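Local coordinates for SnoaL-like domain-containing protein (Novosphingobium aromaticivorans, PDB 2RFR) that is of unknown function but adopts the NTF2-like, cystatin-like fold of the SnoaL-like family, whose cone-shaped domains often enclose a ligand-binding or catalytic pocket, at residues G35-L40 / L67-T72; D47-V52 / A134-N139; A82-P87 / V104-V109. All blocks are in the same frame, centred on the assembly; numbering follows the deposited sequence. Where two conformers were deposited one is given.

Contact 1. Residues G35-L40 / L67-T72; sequences GDAEAL and LIDGQT
Residues 35-40 leave helix 5-33 through a Schellman motif at Gly35, whose positive phi of 74° lets the chain bend, and start helix 37-41 at Asp36, so that Ala37 comes closest to Ile68 near the end of helix 61-69, with their CA atoms 5.2 Å apart. This is helix-end packing in the helical layer of the NTF2-like fold. Asp36 is the N-cap: with CG anti to its backbone N (chi1 -168°), OD1 takes the N-H of Ala39 at 3.2 Å, the donor standing above the carboxylate plane, and Asp36 CB points away from 67-72. Ile68 carries the apolar part and spreads its branches over three partners. Ile68 CG2, anti to the backbone N, reaches the backbone at the corner, 3.8 Å from Gly35 CA; Ile68 CB lies 3.7 Å from Ala37 CB; CG1 and CD1 run on to Leu40, where Ile68 CD1 meets Leu40 CD1 at 3.8 Å. Leu40 has CG anti to its backbone N (chi1 179°) and crosses Ile68 obliquely, its methyl fork set against CG1 as well. Tyr28 and Ala32 of helix 5-33 and Ile64 of helix 61-69 also touch Leu40, making it the meeting point of three helices. Toward the surface the contact turns polar. Asp69, with CG beside its backbone N, lays the flat face of its carboxylate against the Ala37 methyl, while Arg74 forms a salt bridge to Asp69 OD1 and also donates to Gly35 O, so one guanidinium links the two segments. A water repeats that link: it donates to Asp69 OD1 at 2.6 Å and, weakly, to Gly35 O. The same oxygen, Asp69 OD1, lies 3.3 Å from Ala37 CB.

Contact 2. Residues D47-V52 / A134-N139; sequences DGEYAV and AVRREN
Arg136 and Arg137 both start with CG anti to the backbone N (chi1 -176° and -180°) and stay extended to NE but, neighbours on one strand, leave by opposite faces. Glu49, with CG beside its backbone N (chi1 -63°), brings OE1 to Arg136 NH1 at 2.6 Å, a salt bridge in the guanidinium plane but above the carboxylate plane. Elsewhere on the guanidinium edge Glu138 OE2 accepts from Arg136 NE at 2.8 Å, almost straight, so a carboxylate from each strand holds the group and fixes its rotation. Ala51 CB lies over one face of that guanidinium, 3.5 Å from Arg136 NH2, and a water joins Arg136 NH1 to Glu49 OE2. On the face of Tyr50, Val52 and Asn139, Arg137 runs alongside the Tyr50 ring, its CD making a CH-pi contact 3.8 Å from the ring centroid. The flat end continues nearly parallel to the ring, with Tyr50 OH over the guanidinium centre, 3.2 Å from Arg137 CZ; Asn121 accepts from Arg137 NH2 and Tyr28 adds a cation-pi contact. Between these faces, along the backbone, Glu49 and Ala51 alternate donor and acceptor with Val135, Arg137 and Asn139, beginning with Glu49 N to Val135 O at 2.9 Å. Val135 and Arg136 form a classic bulge opposite Thr124. Such a parallel pairing of strand 48-52 with the last strand, 131-141, belongs to the curved mixed sheet of the NTF2-like fold.

Contact 3. Residues A82-P87 / V104-V109; sequences AHFLGP and VVFRCV
Strands 82-85 and 104-109 pair antiparallel, residues 82-84 against 106-104, with their short axes at 154°. The tight part is a closed set of four backbone bonds. Ala82 and Phe106 form one hydrogen-bonded pair, where Phe106 N reaches Ala82 O at 2.9 Å in the carbonyl plane, while Ala82 N meets Phe106 O from above its plane. Phe84 and Val104 form the next, with Val104 N to Phe84 O the shortest at 2.8 Å and Phe84 N approaching Val104 O nearly along the C=O axis. On the face of Ala82, Phe84, Val104 and Phe106 the packing between the strands is buried and apolar. Phe84, with CG anti to its backbone N (chi1 -161°), swings its ring away from the strand partner, leaving CB to meet Phe106 CE2 at 3.7 Å in the plane of the Phe106 ring. The two rings stand oblique at 65°, centroids 6.0 Å apart, and the Ala82 CB faces Phe106 CB. Val104 CG1, two residues back on the same strand, lies over a face of the Phe106 ring. The other face is looser and partly exposed: at the non-hydrogen-bonded pair His83 and Val105 point the same way, Val105 CG2 is 3.7 Å from His83 CD2, and CG1 sits over the imidazole 4.2 Å from its centroid. His83 ND1 is hydrogen-bonded to Asp33 at the end of helix 5-33, which fixes the ring's turn. Helix 71-79 covers this side through Leu76, which touches both His83 and Val105, and His73, whose ring meets His83. The apolar face turns instead to other subunits: Val118 of a second subunit packs on Ala82, Phe106 of a third on Val104, while strand 112-128 flanks 104-109 within the chain.

From the N terminus, the chain leaves helix 5-33 and enters contact 1 at 35-40, passes through 47-52, and closes contact 1 when helix 61-69 returns at 67-72. Because 47-52 lies inside that loop and its partner 134-139 comes much later, contacts 1 and 2 cross; they touch where Leu67 CD1 packs on Tyr50 CD2. Helix 71-79 then leads into the hairpin of strands 81-93 and 96-109, closed by contact 3 and nested within the long loop of contact 2. Contact 1 ties the helices together, whereas contacts 2 and 3, their centres about 19 Å apart, join strands of one sheet and touch where Arg137 NH2 packs on Leu85 CD2.

Contact 1. Residues G35-L40 / L67-T72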
loop_
_atom_site.group_PDB
_atom_site.type_symbol
_atom_site.label_atom_id
_atom_site.label_comp_id
_atom_site.label_asym_id
_atom_site.label_seq_id
_atom_site.Cartn_x
_atom_site.Cartn_y
_atom_site.Cartn_z
ATOM N N GLY A 35 -17.872 -9.790 0.157
ATOM C CA GLY A 35 -18.881 -10.330 -0.730
ATOM C C GLY A 35 -19.807 -9.342 -1.385
ATOM O O GLY A 35 -20.923 -9.712 -1.736
ATOM N N ASP A 36 -19.366 -8.110 -1.506
ATOM C CA ASP A 36 -20.249 -7.071 -2.054
ATOM C C ASP A 36 -20.090 -7.055 -3.569
ATOM O O ASP A 36 -19.418 -6.208 -4.162
ATOM C CB ASP A 36 -19.920 -5.741 -1.449
ATOM C CG ASP A 36 -21.012 -4.662 -1.775
ATOM O OD1 ASP A 36 -21.847 -4.808 -2.759
ATOM O OD2 ASP A 36 -21.030 -3.663 -1.021
ATOM N N ALA A 37 -20.684 -8.066 -4.194
ATOM C CA ALA A 37 -20.490 -8.305 -5.614
ATOM C C ALA A 37 -20.934 -7.154 -6.503
ATOM O O ALA A 37 -20.248 -6.769 -7.467
ATOM C CB ALA A 37 -21.262 -9.568 -6.025
ATOM N N GLU A 38 -22.098 -6.597 -6.193
ATOM C CA GLU A 38 -22.596 -5.479 -6.988
ATOM C C GLU A 38 -21.662 -4.285 -6.942
ATOM O O GLU A 38 -21.308 -3.721 -7.967
ATOM C CB GLU A 38 -23.980 -5.076 -6.427
ATOM C CG GLU A 38 -24.663 -3.945 -7.176
ATOM C CD GLU A 38 -26.007 -3.644 -6.579
ATOM O OE1 GLU A 38 -26.082 -2.866 -5.591
ATOM O OE2 GLU A 38 -26.970 -4.236 -7.088
ATOM N N ALA A 39 -21.312 -3.823 -5.749
ATOM C CA ALA A 39 -20.435 -2.677 -5.649
ATOM C C ALA A 39 -19.092 -2.922 -6.258
ATOM O O ALA A 39 -18.507 -2.046 -6.878
ATOM C CB ALA A 39 -20.329 -2.202 -4.199
ATOM N N LEU A 40 -18.570 -4.133 -6.093
ATOM C CA LEU A 40 -17.285 -4.468 -6.732
ATOM C C LEU A 40 -17.371 -4.349 -8.258
ATOM O O LEU A 40 -16.515 -3.757 -8.899
ATOM C CB LEU A 40 -16.827 -5.844 -6.281
ATOM C CG LEU A 40 -15.531 -6.369 -6.848
ATOM C CD1 LEU A 40 -14.817 -7.264 -5.854
ATOM C CD2 LEU A 40 -15.759 -7.136 -8.203
ATOM N N LEU A 67 -18.374 -13.505 -10.352
ATOM C CA LEU A 67 -17.150 -14.044 -9.794
ATOM C C LEU A 67 -17.265 -14.015 -8.259
ATOM O O LEU A 67 -16.893 -14.960 -7.595
ATOM C CB LEU A 67 -15.922 -13.243 -10.228
ATOM C CG LEU A 67 -15.583 -13.186 -11.685
ATOM C CD1 LEU A 67 -14.429 -12.197 -11.951
ATOM C CD2 LEU A 67 -15.233 -14.568 -12.136
ATOM N N ILE A 68 -17.774 -12.920 -7.682
ATOM C CA ILE A 68 -17.844 -12.762 -6.206
ATOM C C ILE A 68 -18.974 -13.570 -5.613
ATOM O O ILE A 68 -18.880 -14.098 -4.529
ATOM C CB ILE A 68 -17.958 -11.264 -5.920
ATOM C CG1 ILE A 68 -16.784 -10.460 -6.526
ATOM C CG2 ILE A 68 -18.052 -11.000 -4.408
ATOM C CD1 ILE A 68 -15.393 -10.974 -6.139
ATOM N N ASP A 69 -20.059 -13.690 -6.360
ATOM C CA ASP A 69 -21.165 -14.536 -5.953
ATOM C C ASP A 69 -20.954 -16.016 -6.195
ATOM O O ASP A 69 -21.743 -16.853 -5.716
ATOM C CB ASP A 69 -22.415 -14.092 -6.659
ATOM C CG ASP A 69 -22.964 -12.746 -6.169
ATOM O OD1 ASP A 69 -22.707 -12.403 -4.998
ATOM O OD2 ASP A 69 -23.719 -12.064 -6.926
ATOM N N GLY A 70 -19.884 -16.358 -6.900
ATOM C CA GLY A 70 -19.614 -17.710 -7.303
ATOM C C GLY A 70 -19.190 -18.610 -6.197
ATOM O O GLY A 70 -18.693 -18.190 -5.139
ATOM N N GLN A 71 -19.427 -19.909 -6.387
ATOM C CA GLN A 71 -19.085 -20.945 -5.417
ATOM C C GLN A 71 -17.712 -20.812 -4.835
ATOM O O GLN A 71 -17.489 -20.858 -3.616
ATOM C CB GLN A 71 -19.072 -22.323 -6.087
ATOM C CG GLN A 71 -20.354 -23.006 -6.127
ATOM C CD GLN A 71 -20.336 -24.169 -7.133
ATOM O OE1 GLN A 71 -21.424 -24.632 -7.514
ATOM N NE2 GLN A 71 -19.084 -24.705 -7.520
ATOM N N THR A 72 -16.565 -20.713 -5.957
ATOM C CA THR A 72 -15.187 -20.768 -5.547
ATOM C C THR A 72 -14.896 -19.592 -4.581
ATOM O O THR A 72 -14.312 -19.764 -3.506
ATOM C CB THR A 72 -14.302 -20.763 -6.786
ATOM O OG1 THR A 72 -14.638 -21.900 -7.585
ATOM C CG2 THR A 72 -12.885 -20.866 -6.439
HETATM O O HOH W 1 -23.776 -10.422 -3.601
#

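Contact 2. Residues D47-V52 / A134-N139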
loop_
_atom_site.group_PDB
_atom_site.type_symbol
_atom_site.label_atom_id
_atom_site.label_comp_id
_atom_site.label_asym_id
_atom_site.label_seq_id
_atom_site.Cartn_x
_atom_site.Cartn_y
_atom_site.Cartn_z
ATOM N N ASP A 47 -19.354 -2.421 -19.508
ATOM C CA ASP A 47 -18.789 -3.501 -20.305
ATOM C C ASP A 47 -17.311 -3.790 -19.975
ATOM O O ASP A 47 -16.541 -4.276 -20.786
ATOM C CB ASP A 47 -18.969 -3.204 -21.792
ATOM C CG ASP A 47 -18.194 -2.041 -22.277
ATOM O OD1 ASP A 47 -17.738 -1.230 -21.453
ATOM O OD2 ASP A 47 -18.147 -1.854 -23.543
ATOM N N GLY A 48 -16.958 -3.537 -18.726
ATOM C CA GLY A 48 -15.599 -3.780 -18.255
ATOM C C GLY A 48 -15.228 -5.248 -18.257
ATOM O O GLY A 48 -16.080 -6.130 -18.240
ATOM N N GLU A 49 -13.917 -5.518 -18.221
ATOM C CA GLU A 49 -13.450 -6.902 -18.267
ATOM C C GLU A 49 -12.447 -7.163 -17.146
ATOM O O GLU A 49 -11.645 -6.297 -16.771
ATOM C CB GLU A 49 -12.760 -7.166 -19.598
ATOM C CG GLU A 49 -13.660 -7.027 -20.778
ATOM C CD GLU A 49 -12.886 -7.415 -21.998
ATOM O OE1 GLU A 49 -11.729 -6.922 -22.217
ATOM O OE2 GLU A 49 -13.481 -8.089 -22.822
ATOM N N TYR A 50 -12.449 -8.410 -16.710
ATOM C CA TYR A 50 -11.469 -8.911 -15.766
ATOM C C TYR A 50 -10.970 -10.244 -16.310
ATOM O O TYR A 50 -11.729 -11.227 -16.381
ATOM C CB TYR A 50 -12.098 -9.060 -14.388
ATOM C CG TYR A 50 -11.147 -9.434 -13.253
ATOM C CD1 TYR A 50 -9.757 -9.587 -13.397
ATOM C CD2 TYR A 50 -11.658 -9.498 -11.939
ATOM C CE1 TYR A 50 -8.945 -9.971 -12.316
ATOM C CE2 TYR A 50 -10.838 -9.865 -10.871
ATOM C CZ TYR A 50 -9.476 -10.076 -11.068
ATOM O OH TYR A 50 -8.618 -10.445 -10.032
ATOM N N ALA A 51 -9.709 -10.251 -16.731
ATOM C CA ALA A 51 -9.024 -11.373 -17.361
ATOM C C ALA A 51 -7.942 -11.908 -16.452
ATOM O O ALA A 51 -7.181 -11.140 -15.865
ATOM C CB ALA A 51 -8.451 -10.944 -18.712
ATOM N N VAL A 52 -7.892 -13.215 -16.334
ATOM C CA VAL A 52 -6.884 -13.927 -15.550
ATOM C C VAL A 52 -6.390 -15.047 -16.456
ATOM O O VAL A 52 -7.178 -15.781 -17.006
ATOM C CB VAL A 52 -7.421 -14.461 -14.190
ATOM C CG1 VAL A 52 -6.276 -15.136 -13.437
ATOM C CG2 VAL A 52 -8.047 -13.332 -13.361
ATOM N N ALA A 134 -12.736 1.478 -13.792
ATOM C CA ALA A 134 -11.911 0.506 -14.438
ATOM C C ALA A 134 -12.484 0.074 -15.781
ATOM O O ALA A 134 -13.706 -0.083 -15.942
ATOM C CB ALA A 134 -11.730 -0.743 -13.514
ATOM N N VAL A 135 -11.615 -0.155 -16.748
ATOM C CA VAL A 135 -12.000 -0.680 -18.063
ATOM C C VAL A 135 -11.606 -2.132 -18.167
ATOM O O VAL A 135 -12.444 -2.989 -18.396
ATOM C CB VAL A 135 -11.385 0.159 -19.177
ATOM C CG1 VAL A 135 -11.668 -0.480 -20.570
ATOM C CG2 VAL A 135 -11.917 1.596 -19.098
ATOM N N ARG A 136 -10.337 -2.452 -17.944
ATOM C CA ARG A 136 -9.856 -3.831 -17.997
ATOM C C ARG A 136 -8.870 -4.044 -16.864
ATOM O O ARG A 136 -7.985 -3.220 -16.600
ATOM C CB ARG A 136 -9.187 -4.109 -19.340
ATOM C CG ARG A 136 -8.746 -5.541 -19.511
ATOM C CD ARG A 136 -8.375 -5.821 -20.985
ATOM N NE ARG A 136 -7.781 -7.130 -21.232
ATOM C CZ ARG A 136 -8.397 -8.277 -21.570
ATOM N NH1 ARG A 136 -9.679 -8.347 -21.693
ATOM N NH2 ARG A 136 -7.667 -9.377 -21.732
ATOM N N ARG A 137 -8.973 -5.207 -16.210
ATOM C CA ARG A 137 -7.941 -5.666 -15.277
ATOM C C ARG A 137 -7.448 -6.989 -15.829
ATOM O O ARG A 137 -8.249 -7.842 -16.200
ATOM C CB ARG A 137 -8.534 -5.896 -13.884
ATOM C CG ARG A 137 -7.513 -6.377 -12.831
ATOM C CD ARG A 137 -8.180 -6.615 -11.519
ATOM N NE ARG A 137 -7.207 -7.199 -10.584
ATOM C CZ ARG A 137 -7.528 -7.519 -9.351
ATOM N NH1 ARG A 137 -8.746 -7.358 -8.891
ATOM N NH2 ARG A 137 -6.600 -7.994 -8.574
ATOM N N GLU A 138 -6.125 -7.158 -15.834
ATOM C CA GLU A 138 -5.492 -8.402 -16.219
ATOM C C GLU A 138 -4.591 -8.819 -15.057
ATOM O O GLU A 138 -3.842 -8.032 -14.517
ATOM C CB GLU A 138 -4.617 -8.185 -17.456
ATOM C CG GLU A 138 -5.401 -7.825 -18.723
ATOM C CD GLU A 138 -4.558 -7.365 -19.844
ATOM O OE1 GLU A 138 -3.477 -6.805 -19.650
ATOM O OE2 GLU A 138 -5.038 -7.466 -20.969
ATOM N N ASN A 139 -4.580 -10.120 -14.804
ATOM C CA ASN A 139 -3.893 -10.676 -13.675
ATOM C C ASN A 139 -3.243 -12.012 -14.082
ATOM O O ASN A 139 -3.776 -12.761 -14.912
ATOM C CB ASN A 139 -4.972 -10.751 -12.569
ATOM C CG ASN A 139 -4.650 -11.631 -11.437
ATOM O OD1 ASN A 139 -4.650 -12.837 -11.569
ATOM N ND2 ASN A 139 -4.451 -11.027 -10.262
HETATM O O HOH W 2 -11.042 -9.974 -23.721
#

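Contact 3. Residues A82-P87 / V104-V109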
loop_
_atom_site.group_PDB
_atom_site.type_symbol
_atom_site.label_atom_id
_atom_site.label_comp_id
_atom_site.label_asym_id
_atom_site.label_seq_id
_atom_site.Cartn_x
_atom_site.Cartn_y
_atom_site.Cartn_z
ATOM N N ALA A 82 -8.053 -12.839 2.402
ATOM C CA ALA A 82 -7.760 -11.426 2.168
ATOM C C ALA A 82 -7.245 -11.271 0.766
ATOM O O ALA A 82 -6.267 -11.899 0.385
ATOM C CB ALA A 82 -6.714 -10.907 3.166
ATOM N N HIS A 83 -7.884 -10.390 0.012
ATOM C CA HIS A 83 -7.437 -9.982 -1.327
ATOM C C HIS A 83 -6.660 -8.714 -1.121
ATOM O O HIS A 83 -7.228 -7.614 -1.020
ATOM C CB HIS A 83 -8.622 -9.816 -2.280
ATOM C CG HIS A 83 -9.208 -11.141 -2.665
ATOM N ND1 HIS A 83 -9.993 -11.901 -1.819
ATOM C CD2 HIS A 83 -9.045 -11.884 -3.784
ATOM C CE1 HIS A 83 -10.275 -13.058 -2.412
ATOM N NE2 HIS A 83 -9.720 -13.069 -3.613
ATOM N N PHE A 84 -5.350 -8.898 -0.950
ATOM C CA PHE A 84 -4.443 -7.843 -0.550
ATOM C C PHE A 84 -3.738 -7.301 -1.768
ATOM O O PHE A 84 -2.869 -7.942 -2.368
ATOM C CB PHE A 84 -3.463 -8.414 0.480
ATOM C CG PHE A 84 -2.757 -7.392 1.326
ATOM C CD1 PHE A 84 -2.103 -6.323 0.761
ATOM C CD2 PHE A 84 -2.658 -7.532 2.682
ATOM C CE1 PHE A 84 -1.421 -5.465 1.503
ATOM C CE2 PHE A 84 -1.971 -6.654 3.446
ATOM C CZ PHE A 84 -1.325 -5.633 2.865
ATOM N N LEU A 85 -4.139 -6.094 -2.180
ATOM C CA LEU A 85 -3.525 -5.396 -3.332
ATOM C C LEU A 85 -2.563 -4.392 -2.770
ATOM O O LEU A 85 -2.886 -3.647 -1.852
ATOM C CB LEU A 85 -4.551 -4.749 -4.251
ATOM C CG LEU A 85 -5.258 -5.721 -5.198
ATOM C CD1 LEU A 85 -6.153 -6.740 -4.494
ATOM C CD2 LEU A 85 -6.132 -4.901 -6.182
ATOM N N GLY A 86 -1.355 -4.379 -3.323
ATOM C CA GLY A 86 -0.350 -3.456 -2.862
ATOM C C GLY A 86 -0.518 -2.075 -3.466
ATOM O O GLY A 86 -1.373 -1.838 -4.316
ATOM N N PRO A 87 0.325 -1.152 -3.056
ATOM C CA PRO A 87 0.357 0.181 -3.669
ATOM C C PRO A 87 0.586 0.084 -5.145
ATOM O O PRO A 87 1.371 -0.763 -5.642
ATOM C CB PRO A 87 1.589 0.816 -3.014
ATOM C CG PRO A 87 1.734 0.108 -1.695
ATOM C CD PRO A 87 1.339 -1.295 -2.018
ATOM N N VAL A 104 -1.850 -10.324 -3.503
ATOM C CA VAL A 104 -1.706 -11.583 -2.805
ATOM C C VAL A 104 -3.064 -11.968 -2.258
ATOM O O VAL A 104 -3.702 -11.139 -1.596
ATOM C CB VAL A 104 -0.646 -11.507 -1.662
ATOM C CG1 VAL A 104 -0.547 -12.847 -0.932
ATOM C CG2 VAL A 104 0.688 -11.046 -2.232
ATOM N N VAL A 105 -3.464 -13.193 -2.506
ATOM C CA VAL A 105 -4.613 -13.757 -1.843
ATOM C C VAL A 105 -4.131 -14.564 -0.673
ATOM O O VAL A 105 -3.483 -15.601 -0.861
ATOM C CB VAL A 105 -5.506 -14.619 -2.777
ATOM C CG1 VAL A 105 -6.721 -15.121 -2.011
ATOM C CG2 VAL A 105 -5.895 -13.849 -4.020
ATOM N N PHE A 106 -4.375 -14.081 0.536
ATOM C CA PHE A 106 -4.113 -14.832 1.742
ATOM C C PHE A 106 -5.307 -15.735 2.049
ATOM O O PHE A 106 -6.444 -15.318 1.882
ATOM C CB PHE A 106 -3.833 -13.917 2.932
ATOM C CG PHE A 106 -2.563 -13.128 2.804
ATOM C CD1 PHE A 106 -1.339 -13.664 3.216
ATOM C CD2 PHE A 106 -2.571 -11.844 2.260
ATOM C CE1 PHE A 106 -0.202 -12.925 3.039
ATOM C CE2 PHE A 106 -1.429 -11.107 2.112
ATOM C CZ PHE A 106 -0.230 -11.648 2.521
ATOM N N ARG A 107 -5.060 -16.956 2.475
ATOM C CA ARG A 107 -6.089 -17.897 2.791
ATOM C C ARG A 107 -5.768 -18.562 4.107
ATOM O O ARG A 107 -4.618 -18.959 4.355
ATOM C CB ARG A 107 -6.167 -18.960 1.695
ATOM C CG ARG A 107 -7.263 -20.025 1.863
ATOM C CD ARG A 107 -7.097 -21.094 0.792
ATOM N NE ARG A 107 -8.092 -22.141 0.951
ATOM C CZ ARG A 107 -7.928 -23.408 0.637
ATOM N NH1 ARG A 107 -6.819 -23.832 0.074
ATOM N NH2 ARG A 107 -8.882 -24.262 0.882
ATOM N N CYS A 108 -6.793 -18.732 4.948
ATOM C CA CYS A 108 -6.667 -19.493 6.180
ATOM C C CYS A 108 -6.951 -20.929 5.896
ATOM O O CYS A 108 -8.030 -21.244 5.358
ATOM C CB CYS A 108 -7.600 -18.886 7.226
ATOM S SG CYS A 108 -7.484 -19.640 8.851
ATOM N N VAL A 109 -6.007 -21.821 6.214
ATOM C CA VAL A 109 -6.158 -23.268 6.065
ATOM C C VAL A 109 -5.767 -23.901 7.372
ATOM O O VAL A 109 -4.683 -23.695 7.878
ATOM C CB VAL A 109 -5.340 -23.819 4.897
ATOM C CG1 VAL A 109 -5.469 -25.385 4.814
ATOM C CG2 VAL A 109 -5.738 -23.170 3.539
#